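Local coordinates for protein STU0660 (Streptococcus thermophilus, PDB 3ZTH) that probably binds DNA as a large, magnesium-binding Csn2 protein of the CRISPR-mediated immune system of bacteria, at residues L293-P298 / P308-V313; V316-L321 / Y329-S334; E11-N16 / Y32-I37. One frame throughout, in Å; residues are numbered along the deposited sequence.

Contact 1. Residues L293-P298 / P308-V313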
ATOM      1  N   LEU A 293      42.928  37.718  -2.639  1.00 34.05           N
ATOM      2  CA  LEU A 293      42.641  36.628  -1.714  1.00 32.43           C
ATOM      3  C   LEU A 293      41.373  35.858  -2.117  1.00 32.33           C
ATOM      4  O   LEU A 293      41.279  34.642  -1.929  1.00 31.57           O
ATOM      5  CB  LEU A 293      42.496  37.192  -0.297  1.00 31.12           C
ATOM      6  CG  LEU A 293      42.184  36.230   0.855  1.00 32.02           C
ATOM      7  CD1 LEU A 293      43.347  35.234   1.080  1.00 28.61           C
ATOM      8  CD2 LEU A 293      41.931  37.062   2.102  1.00 30.35           C
ATOM      9  N   GLU A 294      40.399  36.569  -2.676  1.00 32.00           N
ATOM     10  CA  GLU A 294      39.155  35.948  -3.118  1.00 31.39           C
ATOM     11  C   GLU A 294      39.381  35.103  -4.370  1.00 29.06           C
ATOM     12  O   GLU A 294      38.733  34.084  -4.577  1.00 29.74           O
ATOM     13  CB  GLU A 294      38.123  37.023  -3.421  1.00 32.24           C
ATOM     14  CG  GLU A 294      36.902  36.959  -2.547  1.00 37.68           C
ATOM     15  CD  GLU A 294      36.067  38.228  -2.625  1.00 39.92           C
ATOM     16  OE1 GLU A 294      35.870  38.749  -3.748  1.00 38.75           O
ATOM     17  OE2 GLU A 294      35.605  38.695  -1.561  1.00 40.32           O
ATOM     18  N   THR A 295      40.309  35.546  -5.201  1.00 27.47           N
ATOM     19  CA  THR A 295      40.641  34.857  -6.437  1.00 27.94           C
ATOM     20  C   THR A 295      41.410  33.558  -6.226  1.00 28.16           C
ATOM     21  O   THR A 295      41.084  32.528  -6.805  1.00 28.26           O
ATOM     22  CB  THR A 295      41.519  35.755  -7.330  1.00 27.97           C
ATOM     23  OG1 THR A 295      40.770  36.909  -7.728  1.00 27.51           O
ATOM     24  CG2 THR A 295      42.010  34.987  -8.557  1.00 24.50           C
ATOM     25  N   VAL A 296      42.432  33.628  -5.383  1.00 28.85           N
ATOM     26  CA  VAL A 296      43.327  32.509  -5.130  1.00 29.23           C
ATOM     27  C   VAL A 296      42.952  31.470  -4.084  1.00 29.79           C
ATOM     28  O   VAL A 296      43.332  30.300  -4.213  1.00 31.05           O
ATOM     29  CB  VAL A 296      44.737  33.041  -4.781  1.00 30.11           C
ATOM     30  CG1 VAL A 296      45.641  31.896  -4.425  1.00 36.50           C
ATOM     31  CG2 VAL A 296      45.309  33.806  -5.950  1.00 26.37           C
ATOM     32  N   THR A 297      42.226  31.873  -3.049  1.00 28.67           N
ATOM     33  CA  THR A 297      41.864  30.932  -1.995  1.00 29.25           C
ATOM     34  C   THR A 297      41.410  29.542  -2.457  1.00 29.72           C
ATOM     35  O   THR A 297      41.840  28.532  -1.907  1.00 29.03           O
ATOM     36  CB  THR A 297      40.795  31.519  -1.072  1.00 28.50           C
ATOM     37  OG1 THR A 297      41.357  32.623  -0.348  1.00 30.56           O
ATOM     38  CG2 THR A 297      40.318  30.480  -0.091  1.00 26.22           C
ATOM     39  N   PRO A 298      40.532  29.471  -3.468  1.00 30.62           N
ATOM     40  CA  PRO A 298      40.078  28.155  -3.934  1.00 29.53           C
ATOM     41  C   PRO A 298      41.216  27.243  -4.420  1.00 30.53           C
ATOM     42  O   PRO A 298      41.058  26.020  -4.479  1.00 31.01           O
ATOM     43  CB  PRO A 298      39.105  28.510  -5.058  1.00 26.56           C
ATOM     44  CG  PRO A 298      38.567  29.830  -4.616  1.00 28.88           C
ATOM     45  CD  PRO A 298      39.798  30.550  -4.151  1.00 27.90           C
ATOM     46  N   PRO A 308      47.241  27.099 -12.770  1.00 48.64           N
ATOM     47  CA  PRO A 308      46.054  27.895 -13.090  1.00 46.93           C
ATOM     48  C   PRO A 308      46.499  29.218 -13.694  1.00 44.05           C
ATOM     49  O   PRO A 308      47.545  29.756 -13.328  1.00 42.65           O
ATOM     50  CB  PRO A 308      45.367  28.058 -11.736  1.00 47.14           C
ATOM     51  CG  PRO A 308      46.519  28.069 -10.785  1.00 48.47           C
ATOM     52  CD  PRO A 308      47.400  26.952 -11.313  1.00 48.41           C
ATOM     53  N   SER A 309      45.719  29.716 -14.647  1.00 42.37           N
ATOM     54  CA  SER A 309      46.022  30.975 -15.306  1.00 39.23           C
ATOM     55  C   SER A 309      45.701  32.095 -14.324  1.00 38.56           C
ATOM     56  O   SER A 309      44.552  32.248 -13.891  1.00 37.57           O
ATOM     57  CB  SER A 309      45.180  31.125 -16.580  1.00 38.66           C
ATOM     58  OG  SER A 309      45.582  32.260 -17.329  1.00 36.64           O
ATOM     59  N   LEU A 310      46.723  32.865 -13.967  1.00 35.83           N
ATOM     60  CA  LEU A 310      46.545  33.955 -13.026  1.00 36.32           C
ATOM     61  C   LEU A 310      47.423  35.136 -13.383  1.00 36.46           C
ATOM     62  O   LEU A 310      48.408  34.992 -14.114  1.00 36.66           O
ATOM     63  CB  LEU A 310      46.896  33.498 -11.606  1.00 35.40           C
ATOM     64  CG  LEU A 310      46.103  32.352 -10.984  1.00 36.78           C
ATOM     65  CD1 LEU A 310      46.716  31.985  -9.631  1.00 36.30           C
ATOM     66  CD2 LEU A 310      44.648  32.762 -10.832  1.00 35.17           C
ATOM     67  N   SER A 311      47.056  36.304 -12.861  1.00 35.33           N
ATOM     68  CA  SER A 311      47.827  37.514 -13.082  1.00 33.77           C
ATOM     69  C   SER A 311      49.115  37.359 -12.279  1.00 34.24           C
ATOM     70  O   SER A 311      49.195  36.544 -11.359  1.00 33.75           O
ATOM     71  CB  SER A 311      47.065  38.745 -12.589  1.00 33.00           C
ATOM     72  OG  SER A 311      46.985  38.766 -11.170  1.00 35.99           O
ATOM     73  N   LEU A 312      50.118  38.144 -12.637  1.00 34.38           N
ATOM     74  CA  LEU A 312      51.399  38.110 -11.966  1.00 35.69           C
ATOM     75  C   LEU A 312      51.231  38.338 -10.455  1.00 34.50           C
ATOM     76  O   LEU A 312      51.808  37.621  -9.634  1.00 31.60           O
ATOM     77  CB  LEU A 312      52.305  39.175 -12.595  1.00 37.17           C
ATOM     78  CG  LEU A 312      53.765  39.306 -12.147  1.00 42.35           C
ATOM     79  CD1 LEU A 312      54.457  37.934 -12.102  1.00 40.72           C
ATOM     80  CD2 LEU A 312      54.479  40.262 -13.110  1.00 40.19           C
ATOM     81  N   VAL A 313      50.416  39.324 -10.098  1.00 34.83           N
ATOM     82  CA  VAL A 313      50.174  39.661  -8.697  1.00 35.26           C
ATOM     83  C   VAL A 313      49.447  38.563  -7.930  1.00 35.65           C
ATOM     84  O   VAL A 313      49.808  38.249  -6.785  1.00 36.76           O
ATOM     85  CB  VAL A 313      49.371  40.983  -8.573  1.00 35.85           C
ATOM     86  CG1 VAL A 313      48.805  41.134  -7.168  1.00 36.28           C
ATOM     87  CG2 VAL A 313      50.280  42.162  -8.884  1.00 36.20           C
TER
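L310 joins T295 and V296 in a small, buried apolar contact that brings the loop before helix 312-324 against helix 286-296. The two helices are consecutive, joined by an irregular loop, in the C-terminal part of a protein whose family belongs to the P-loop NTPase clan. The interface is slight: 85 Å² is buried, and the nearest CA atoms, those of V296 and L310, stay 8.6 Å apart, so the side chains do the bridging. L310 does so with its fork. A first torsion of -60°, with CG anti to the carbonyl carbon, carries the two methyls to the helix, where CD2 lies 4.1 Å from T295 CG2, while CD1 comes within 4.3 Å of V296 CG2. The T295 and L310 side chains run antiparallel, flank to flank. T295 meets L310 through its methyl; its OG1 is bonded to M291 O, one turn back in the helix.

Beyond L310 the chain enters helix 312-324, with S311 as N-cap: its OG accepts from D314 N. S311 N, for its part, donates to S309 OG of the second subunit, which places the loop at a subunit boundary. On the other segment, P298 O accepts from NE2 of Q26, a magnesium ligand. The turn leading there is fixed by T297, whose N (3.1 Å) and OG1 (2.6 Å) grip L293 O from opposite faces of its carbonyl plane.

Contact 2. Residues V316-L321 / Y329-S334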
ATOM      1  N   VAL A 316      51.762  35.696  -7.166  1.00 28.16           N
ATOM      2  CA  VAL A 316      52.653  35.993  -6.058  1.00 29.00           C
ATOM      3  C   VAL A 316      51.931  35.774  -4.729  1.00 29.81           C
ATOM      4  O   VAL A 316      52.425  35.052  -3.861  1.00 29.01           O
ATOM      5  CB  VAL A 316      53.167  37.453  -6.149  1.00 28.81           C
ATOM      6  CG1 VAL A 316      53.958  37.829  -4.895  1.00 25.43           C
ATOM      7  CG2 VAL A 316      54.042  37.591  -7.378  1.00 29.23           C
ATOM      8  N   ILE A 317      50.765  36.403  -4.578  1.00 30.69           N
ATOM      9  CA  ILE A 317      49.969  36.275  -3.361  1.00 30.86           C
ATOM     10  C   ILE A 317      49.682  34.799  -3.086  1.00 31.33           C
ATOM     11  O   ILE A 317      49.783  34.336  -1.952  1.00 31.77           O
ATOM     12  CB  ILE A 317      48.633  37.045  -3.501  1.00 32.71           C
ATOM     13  CG1 ILE A 317      48.920  38.535  -3.689  1.00 30.37           C
ATOM     14  CG2 ILE A 317      47.744  36.801  -2.285  1.00 28.14           C
ATOM     15  CD1 ILE A 317      49.633  39.162  -2.525  1.00 33.00           C
ATOM     16  N   LEU A 318      49.330  34.064  -4.135  1.00 31.53           N
ATOM     17  CA  LEU A 318      49.052  32.639  -4.010  1.00 31.73           C
ATOM     18  C   LEU A 318      50.249  31.913  -3.398  1.00 32.08           C
ATOM     19  O   LEU A 318      50.101  31.134  -2.450  1.00 31.80           O
ATOM     20  CB  LEU A 318      48.715  32.054  -5.390  1.00 31.00           C
ATOM     21  CG  LEU A 318      48.560  30.547  -5.673  1.00 33.12           C
ATOM     22  CD1 LEU A 318      48.411  29.739  -4.419  1.00 35.11           C
ATOM     23  CD2 LEU A 318      47.362  30.342  -6.567  1.00 31.25           C
ATOM     24  N   ASN A 319      51.434  32.178  -3.939  1.00 32.00           N
ATOM     25  CA  ASN A 319      52.655  31.547  -3.460  1.00 32.51           C
ATOM     26  C   ASN A 319      52.925  31.880  -2.011  1.00 33.10           C
ATOM     27  O   ASN A 319      53.263  31.002  -1.209  1.00 36.08           O
ATOM     28  CB  ASN A 319      53.848  31.982  -4.314  1.00 33.34           C
ATOM     29  CG  ASN A 319      53.910  31.247  -5.640  1.00 35.04           C
ATOM     30  OD1 ASN A 319      53.013  30.469  -5.974  1.00 35.58           O
ATOM     31  ND2 ASN A 319      54.971  31.486  -6.400  1.00 33.44           N
ATOM     32  N   ILE A 320      52.778  33.153  -1.670  1.00 32.06           N
ATOM     33  CA  ILE A 320      53.019  33.592  -0.308  1.00 30.65           C
ATOM     34  C   ILE A 320      52.024  32.950   0.650  1.00 30.99           C
ATOM     35  O   ILE A 320      52.418  32.419   1.697  1.00 31.12           O
ATOM     36  CB  ILE A 320      52.962  35.144  -0.205  1.00 27.54           C
ATOM     37  CG1 ILE A 320      54.106  35.750  -1.025  1.00 24.81           C
ATOM     38  CG2 ILE A 320      53.093  35.580   1.234  1.00 24.77           C
ATOM     39  CD1 ILE A 320      54.095  37.269  -1.109  1.00 24.87           C
ATOM     40  N   LEU A 321      50.742  32.971   0.288  1.00 31.00           N
ATOM     41  CA  LEU A 321      49.721  32.383   1.146  1.00 29.49           C
ATOM     42  C   LEU A 321      50.007  30.919   1.398  1.00 30.34           C
ATOM     43  O   LEU A 321      49.956  30.459   2.546  1.00 30.42           O
ATOM     44  CB  LEU A 321      48.328  32.552   0.539  1.00 27.04           C
ATOM     45  CG  LEU A 321      47.749  33.962   0.693  1.00 26.31           C
ATOM     46  CD1 LEU A 321      46.425  34.050  -0.036  1.00 24.29           C
ATOM     47  CD2 LEU A 321      47.576  34.301   2.173  1.00 22.79           C
ATOM     48  N   TYR A 329      53.476  23.919  -2.768  1.00 32.92           N
ATOM     49  CA  TYR A 329      53.172  24.301  -4.145  1.00 34.19           C
ATOM     50  C   TYR A 329      53.505  25.748  -4.495  1.00 35.51           C
ATOM     51  O   TYR A 329      53.300  26.660  -3.691  1.00 34.52           O
ATOM     52  CB  TYR A 329      51.705  24.055  -4.478  1.00 34.56           C
ATOM     53  CG  TYR A 329      51.408  24.350  -5.925  1.00 34.30           C
ATOM     54  CD1 TYR A 329      51.768  23.439  -6.926  1.00 33.41           C
ATOM     55  CD2 TYR A 329      50.821  25.559  -6.307  1.00 34.63           C
ATOM     56  CE1 TYR A 329      51.554  23.724  -8.267  1.00 35.18           C
ATOM     57  CE2 TYR A 329      50.600  25.857  -7.653  1.00 35.46           C
ATOM     58  CZ  TYR A 329      50.969  24.935  -8.626  1.00 36.28           C
ATOM     59  OH  TYR A 329      50.746  25.216  -9.952  1.00 37.76           O
ATOM     60  N   ARG A 330      54.014  25.953  -5.707  1.00 35.75           N
ATOM     61  CA  ARG A 330      54.362  27.291  -6.164  1.00 38.14           C
ATOM     62  C   ARG A 330      54.143  27.461  -7.657  1.00 39.94           C
ATOM     63  O   ARG A 330      54.521  26.607  -8.461  1.00 40.06           O
ATOM     64  CB  ARG A 330      55.832  27.614  -5.867  1.00 37.28           C
ATOM     65  CG  ARG A 330      56.220  27.648  -4.404  1.00 38.40           C
ATOM     66  CD  ARG A 330      55.826  28.945  -3.723  1.00 38.55           C
ATOM     67  NE  ARG A 330      56.260  28.938  -2.329  1.00 39.54           N
ATOM     68  CZ  ARG A 330      55.772  28.120  -1.400  1.00 39.83           C
ATOM     69  NH1 ARG A 330      54.827  27.244  -1.713  1.00 42.05           N
ATOM     70  NH2 ARG A 330      56.236  28.166  -0.158  1.00 39.97           N
ATOM     71  N   ILE A 331      53.528  28.575  -8.020  1.00 42.07           N
ATOM     72  CA  ILE A 331      53.318  28.894  -9.418  1.00 46.11           C
ATOM     73  C   ILE A 331      54.689  29.393  -9.885  1.00 49.69           C
ATOM     74  O   ILE A 331      55.285  30.257  -9.246  1.00 49.28           O
ATOM     75  CB  ILE A 331      52.249  30.002  -9.556  1.00 45.44           C
ATOM     76  CG1 ILE A 331      50.867  29.397  -9.305  1.00 45.16           C
ATOM     77  CG2 ILE A 331      52.332  30.668 -10.923  1.00 43.54           C
ATOM     78  CD1 ILE A 331      49.772  30.418  -9.137  1.00 46.82           C
ATOM     79  N   ARG A 332      55.210  28.823 -10.966  1.00 54.91           N
ATOM     80  CA  ARG A 332      56.513  29.237 -11.477  1.00 60.51           C
ATOM     81  C   ARG A 332      56.373  30.274 -12.585  1.00 63.80           C
ATOM     82  O   ARG A 332      55.470  30.199 -13.421  1.00 63.87           O
ATOM     83  CB  ARG A 332      57.314  28.032 -11.997  1.00 62.75           C
ATOM     84  CG  ARG A 332      58.095  27.242 -10.938  1.00 64.95           C
ATOM     85  CD  ARG A 332      57.223  26.249 -10.173  1.00 68.30           C
ATOM     86  NE  ARG A 332      58.019  25.396  -9.287  1.00 71.52           N
ATOM     87  CZ  ARG A 332      57.517  24.485  -8.453  1.00 73.20           C
ATOM     88  NH1 ARG A 332      56.203  24.288  -8.373  1.00 72.71           N
ATOM     89  NH2 ARG A 332      58.334  23.764  -7.694  1.00 73.50           N
ATOM     90  N   CYS A 333      57.282  31.241 -12.578  1.00 66.90           N
ATOM     91  CA  CYS A 333      57.289  32.318 -13.559  1.00 70.36           C
ATOM     92  C   CYS A 333      57.065  31.832 -14.984  1.00 70.95           C
ATOM     93  O   CYS A 333      57.779  30.954 -15.468  1.00 70.81           O
ATOM     94  CB  CYS A 333      58.618  33.070 -13.482  1.00 71.92           C
ATOM     95  SG  CYS A 333      58.798  34.378 -14.704  1.00 76.56           S
ATOM     96  N   SER A 334      56.074  32.413 -15.653  1.00 72.75           N
ATOM     97  CA  SER A 334      55.767  32.048 -17.034  1.00 75.74           C
ATOM     98  C   SER A 334      57.008  32.145 -17.927  1.00 78.02           C
ATOM     99  O   SER A 334      57.888  32.982 -17.705  1.00 78.59           O
ATOM    100  CB  SER A 334      54.665  32.960 -17.587  1.00 75.48           C
ATOM    101  OG  SER A 334      54.485  32.768 -18.981  1.00 73.51           O
TER
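N319 meets R330 and I331 where the chain, having left helix 312-324, runs back along it in extended form; the side-chain amide pairs with the backbone of one residue much as a neighbouring strand would. Its CB rests 3.7 Å from R330 CD, and CG lies against the same methylene at 3.6 Å. A first torsion of -78° sets the amide beside the backbone N, turned to the loop. There OD1 accepts from I331 N at 2.8 Å in a nearly straight bond (167°), the donor slightly tilted from the carbonyl plane. At the other tip ND2 donates to I331 O over 3.1 Å, straighter still at 174°, in the plane of the I331 carbonyl and on a lone pair of its O. Two bonds to one residue, with I331 O in the plane of the amide, settle its rotation.

On the adjacent helix residue, L318, CD2 abuts I331 CD1 at 3.5 Å, the two side chains crossing at about a right angle, so polar and apolar grips sit next to each other. R330 bends at chi2 and curls back over the helix: N319 O lies 3.8 Å above the centre of its guanidinium plane, while NH1 donates to F327 O and, at 2.6 Å, to Y329 O from above that carbonyl's plane.

Contact 3. Residues E11-N16 / Y32-I37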
ATOM      1  N   GLU A  11      41.605  11.135   9.575  1.00 42.37           N
ATOM      2  CA  GLU A  11      41.228  12.030  10.657  1.00 42.23           C
ATOM      3  C   GLU A  11      39.942  12.739  10.272  1.00 38.61           C
ATOM      4  O   GLU A  11      39.538  12.727   9.116  1.00 37.21           O
ATOM      5  CB  GLU A  11      42.329  13.065  10.895  1.00 46.59           C
ATOM      6  CG  GLU A  11      42.781  13.768   9.622  1.00 51.71           C
ATOM      7  CD  GLU A  11      43.837  14.820   9.876  1.00 56.29           C
ATOM      8  OE1 GLU A  11      44.138  15.107  11.057  1.00 58.56           O
ATOM      9  OE2 GLU A  11      44.368  15.365   8.887  1.00 59.66           O
ATOM     10  N   ARG A  12      39.301  13.366  11.243  1.00 35.40           N
ATOM     11  CA  ARG A  12      38.062  14.063  10.969  1.00 33.90           C
ATOM     12  C   ARG A  12      38.312  15.300  10.125  1.00 33.63           C
ATOM     13  O   ARG A  12      39.384  15.908  10.188  1.00 32.13           O
ATOM     14  CB  ARG A  12      37.367  14.432  12.285  1.00 32.11           C
ATOM     15  CG  ARG A  12      36.666  13.242  12.919  1.00 29.99           C
ATOM     16  CD  ARG A  12      36.320  13.455  14.379  1.00 30.16           C
ATOM     17  NE  ARG A  12      35.626  12.290  14.925  1.00 30.32           N
ATOM     18  CZ  ARG A  12      34.337  12.029  14.727  1.00 31.99           C
ATOM     19  NH1 ARG A  12      33.599  12.862  14.003  1.00 28.56           N
ATOM     20  NH2 ARG A  12      33.788  10.930  15.236  1.00 31.13           N
ATOM     21  N   ILE A  13      37.327  15.645   9.301  1.00 32.07           N
ATOM     22  CA  ILE A  13      37.421  16.828   8.460  1.00 31.09           C
ATOM     23  C   ILE A  13      37.046  17.988   9.369  1.00 32.34           C
ATOM     24  O   ILE A  13      35.943  18.013   9.922  1.00 31.01           O
ATOM     25  CB  ILE A  13      36.427  16.758   7.281  1.00 29.58           C
ATOM     26  CG1 ILE A  13      36.746  15.543   6.412  1.00 28.35           C
ATOM     27  CG2 ILE A  13      36.517  18.016   6.441  1.00 27.61           C
ATOM     28  CD1 ILE A  13      35.561  14.645   6.173  1.00 29.55           C
ATOM     29  N   GLU A  14      37.975  18.927   9.541  1.00 34.02           N
ATOM     30  CA  GLU A  14      37.746  20.097  10.389  1.00 34.62           C
ATOM     31  C   GLU A  14      37.076  21.222   9.614  1.00 32.94           C
ATOM     32  O   GLU A  14      37.493  21.569   8.516  1.00 32.66           O
ATOM     33  CB  GLU A  14      39.069  20.610  10.974  1.00 36.60           C
ATOM     34  CG  GLU A  14      38.894  21.656  12.069  1.00 40.90           C
ATOM     35  CD  GLU A  14      40.205  22.048  12.714  1.00 45.24           C
ATOM     36  OE1 GLU A  14      41.085  21.166  12.819  1.00 48.68           O
ATOM     37  OE2 GLU A  14      40.356  23.224  13.124  1.00 46.54           O
ATOM     38  N   LEU A  15      36.037  21.790  10.204  1.00 31.95           N
ATOM     39  CA  LEU A  15      35.287  22.872   9.590  1.00 31.02           C
ATOM     40  C   LEU A  15      35.057  24.002  10.598  1.00 30.49           C
ATOM     41  O   LEU A  15      34.481  23.795  11.669  1.00 31.36           O
ATOM     42  CB  LEU A  15      33.939  22.337   9.115  1.00 30.73           C
ATOM     43  CG  LEU A  15      33.633  22.013   7.649  1.00 32.64           C
ATOM     44  CD1 LEU A  15      34.865  21.578   6.885  1.00 31.70           C
ATOM     45  CD2 LEU A  15      32.561  20.928   7.640  1.00 31.89           C
ATOM     46  N   ASN A  16      35.511  25.196  10.266  1.00 27.37           N
ATOM     47  CA  ASN A  16      35.300  26.316  11.157  1.00 28.62           C
ATOM     48  C   ASN A  16      33.970  26.934  10.696  1.00 29.83           C
ATOM     49  O   ASN A  16      33.891  27.540   9.630  1.00 29.19           O
ATOM     50  CB  ASN A  16      36.469  27.283  11.022  1.00 29.27           C
ATOM     51  CG  ASN A  16      36.642  28.170  12.234  1.00 28.83           C
ATOM     52  OD1 ASN A  16      36.290  27.799  13.350  1.00 31.58           O
ATOM     53  ND2 ASN A  16      37.219  29.343  12.020  1.00 30.68           N
ATOM     54  N   TYR A  32      32.327  16.974  -1.619  1.00 24.97           N
ATOM     55  CA  TYR A  32      31.086  16.252  -1.820  1.00 25.96           C
ATOM     56  C   TYR A  32      30.778  15.324  -0.662  1.00 25.74           C
ATOM     57  O   TYR A  32      29.637  15.244  -0.209  1.00 28.18           O
ATOM     58  CB  TYR A  32      31.131  15.460  -3.127  1.00 24.87           C
ATOM     59  CG  TYR A  32      29.775  14.920  -3.517  1.00 27.90           C
ATOM     60  CD1 TYR A  32      28.889  15.696  -4.260  1.00 28.68           C
ATOM     61  CD2 TYR A  32      29.363  13.651  -3.120  1.00 28.70           C
ATOM     62  CE1 TYR A  32      27.630  15.227  -4.600  1.00 30.40           C
ATOM     63  CE2 TYR A  32      28.102  13.167  -3.452  1.00 31.61           C
ATOM     64  CZ  TYR A  32      27.237  13.964  -4.196  1.00 32.67           C
ATOM     65  OH  TYR A  32      25.987  13.500  -4.552  1.00 34.52           O
ATOM     66  N   TYR A  33      31.799  14.615  -0.196  1.00 24.90           N
ATOM     67  CA  TYR A  33      31.644  13.698   0.916  1.00 22.71           C
ATOM     68  C   TYR A  33      31.203  14.472   2.155  1.00 21.63           C
ATOM     69  O   TYR A  33      30.324  14.035   2.887  1.00 21.97           O
ATOM     70  CB  TYR A  33      32.964  12.988   1.211  1.00 21.26           C
ATOM     71  CG  TYR A  33      32.914  12.214   2.498  1.00 21.53           C
ATOM     72  CD1 TYR A  33      32.308  10.963   2.554  1.00 23.70           C
ATOM     73  CD2 TYR A  33      33.415  12.759   3.681  1.00 22.26           C
ATOM     74  CE1 TYR A  33      32.194  10.264   3.768  1.00 25.14           C
ATOM     75  CE2 TYR A  33      33.307  12.074   4.897  1.00 24.22           C
ATOM     76  CZ  TYR A  33      32.694  10.827   4.929  1.00 24.56           C
ATOM     77  OH  TYR A  33      32.592  10.142   6.115  1.00 27.18           O
ATOM     78  N   THR A  34      31.830  15.618   2.384  1.00 21.60           N
ATOM     79  CA  THR A  34      31.510  16.446   3.529  1.00 25.08           C
ATOM     80  C   THR A  34      30.048  16.876   3.435  1.00 28.20           C
ATOM     81  O   THR A  34      29.321  16.852   4.438  1.00 27.93           O
ATOM     82  CB  THR A  34      32.430  17.667   3.583  1.00 25.89           C
ATOM     83  OG1 THR A  34      33.793  17.226   3.564  1.00 26.83           O
ATOM     84  CG2 THR A  34      32.192  18.457   4.856  1.00 26.93           C
ATOM     85  N   TRP A  35      29.613  17.240   2.228  1.00 27.94           N
ATOM     86  CA  TRP A  35      28.217  17.635   2.018  1.00 28.71           C
ATOM     87  C   TRP A  35      27.263  16.461   2.284  1.00 29.00           C
ATOM     88  O   TRP A  35      26.218  16.628   2.910  1.00 30.40           O
ATOM     89  CB  TRP A  35      27.982  18.129   0.580  1.00 25.83           C
ATOM     90  CG  TRP A  35      26.522  18.314   0.297  1.00 28.70           C
ATOM     91  CD1 TRP A  35      25.723  19.318   0.763  1.00 29.65           C
ATOM     92  CD2 TRP A  35      25.648  17.389  -0.369  1.00 28.81           C
ATOM     93  NE1 TRP A  35      24.411  19.073   0.444  1.00 27.41           N
ATOM     94  CE2 TRP A  35      24.332  17.898  -0.250  1.00 27.88           C
ATOM     95  CE3 TRP A  35      25.847  16.177  -1.046  1.00 29.38           C
ATOM     96  CZ2 TRP A  35      23.217  17.238  -0.784  1.00 29.15           C
ATOM     97  CZ3 TRP A  35      24.738  15.516  -1.580  1.00 30.82           C
ATOM     98  CH2 TRP A  35      23.437  16.050  -1.443  1.00 31.62           C
ATOM     99  N   GLN A  36      27.623  15.279   1.799  1.00 29.36           N
ATOM    100  CA  GLN A  36      26.781  14.095   1.966  1.00 30.84           C
ATOM    101  C   GLN A  36      26.561  13.748   3.435  1.00 29.51           C
ATOM    102  O   GLN A  36      25.459  13.397   3.842  1.00 28.72           O
ATOM    103  CB  GLN A  36      27.410  12.903   1.232  1.00 32.95           C
ATOM    104  CG  GLN A  36      26.545  11.642   1.176  1.00 35.23           C
ATOM    105  CD  GLN A  36      25.267  11.832   0.369  1.00 38.18           C
ATOM    106  OE1 GLN A  36      24.217  12.185   0.920  1.00 39.63           O
ATOM    107  NE2 GLN A  36      25.354  11.615  -0.949  1.00 34.43           N
ATOM    108  N   ILE A  37      27.622  13.834   4.225  1.00 29.41           N
ATOM    109  CA  ILE A  37      27.532  13.536   5.646  1.00 30.22           C
ATOM    110  C   ILE A  37      26.685  14.597   6.338  1.00 31.15           C
ATOM    111  O   ILE A  37      25.787  14.281   7.118  1.00 33.38           O
ATOM    112  CB  ILE A  37      28.921  13.540   6.307  1.00 30.83           C
ATOM    113  CG1 ILE A  37      29.773  12.388   5.774  1.00 31.82           C
ATOM    114  CG2 ILE A  37      28.764  13.442   7.805  1.00 29.89           C
ATOM    115  CD1 ILE A  37      29.294  11.004   6.234  1.00 33.77           C
TER
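I13 and T34 mark the closest backbone approach, CA to CA 7.7 Å, between strand 13-16 and helix 32-37, whose short axes pass 10.9 Å apart at 76°, so that the helix lies nearly square across the strand. Alternate strand residues, I13 and L15, send their side chains to the helix, and the 156 Å² buried comes from four residues, I13, L15, Y33 and T34.

I13 uses both of its branches. CD1 comes to the edge of the Y33 ring, in its plane, 3.6 Å from CE2; CG2 lies 4.0 Å from T34 OG1. That hydroxyl is already bonded to L30 O one turn earlier in the helix, so toward I13 it serves simply as a packing surface. The first torsion of T34, -55°, holds OG1 beside the backbone N and puts CG2 anti to it, and this methyl meets L15 CD2 tip to tip at 3.7 Å.

Y33 is fixed on several sides. I37 CG1 sits 3.4 Å above one ring face, toward the rim; OH is bonded to Q6 O, and H7 meets the ring edge-to-face. W174 of the second subunit also reaches this ring, which ties the contact to the assembly. Backbone bonds of I13 with V5 and of L15 with F3 join 13-16 to strand 2-5, at one edge, within this chain, of a three-stranded antiparallel sheet.

The contact thus lays that small sheet on helix 28-43, which follows strand 20-24 of the larger, mainly parallel sheet. A strand leading through a loop into such a helix is the position of the P-loop in P-loop NTPases, consistent with the clan of this family; here the connecting loop carries the magnesium ligand Q26.

How the contacts relate
Contacts 1 and 2 are parts of one apolar core on helix 312-324, their centres 9 Å apart. L310 joins them: its CD1 lies 3.5 Å from both L318 CD2 and I331 CD1, while L293 CD1 meets L321 CD1 at 3.5 Å. Contact 3 stands apart, its centre 25 Å from that of contact 1 and 27 Å from that of contact 2, and its nearest atoms about 12 and 15 Å away. A bound magnesium ion lies about 12 Å from the side chains of L310 and L318; the core supplies none of its ligands, though the L318 side chain is about 9 Å from that of the ligand Q26. Contact 3 is remote from that site. All three reach the second subunit.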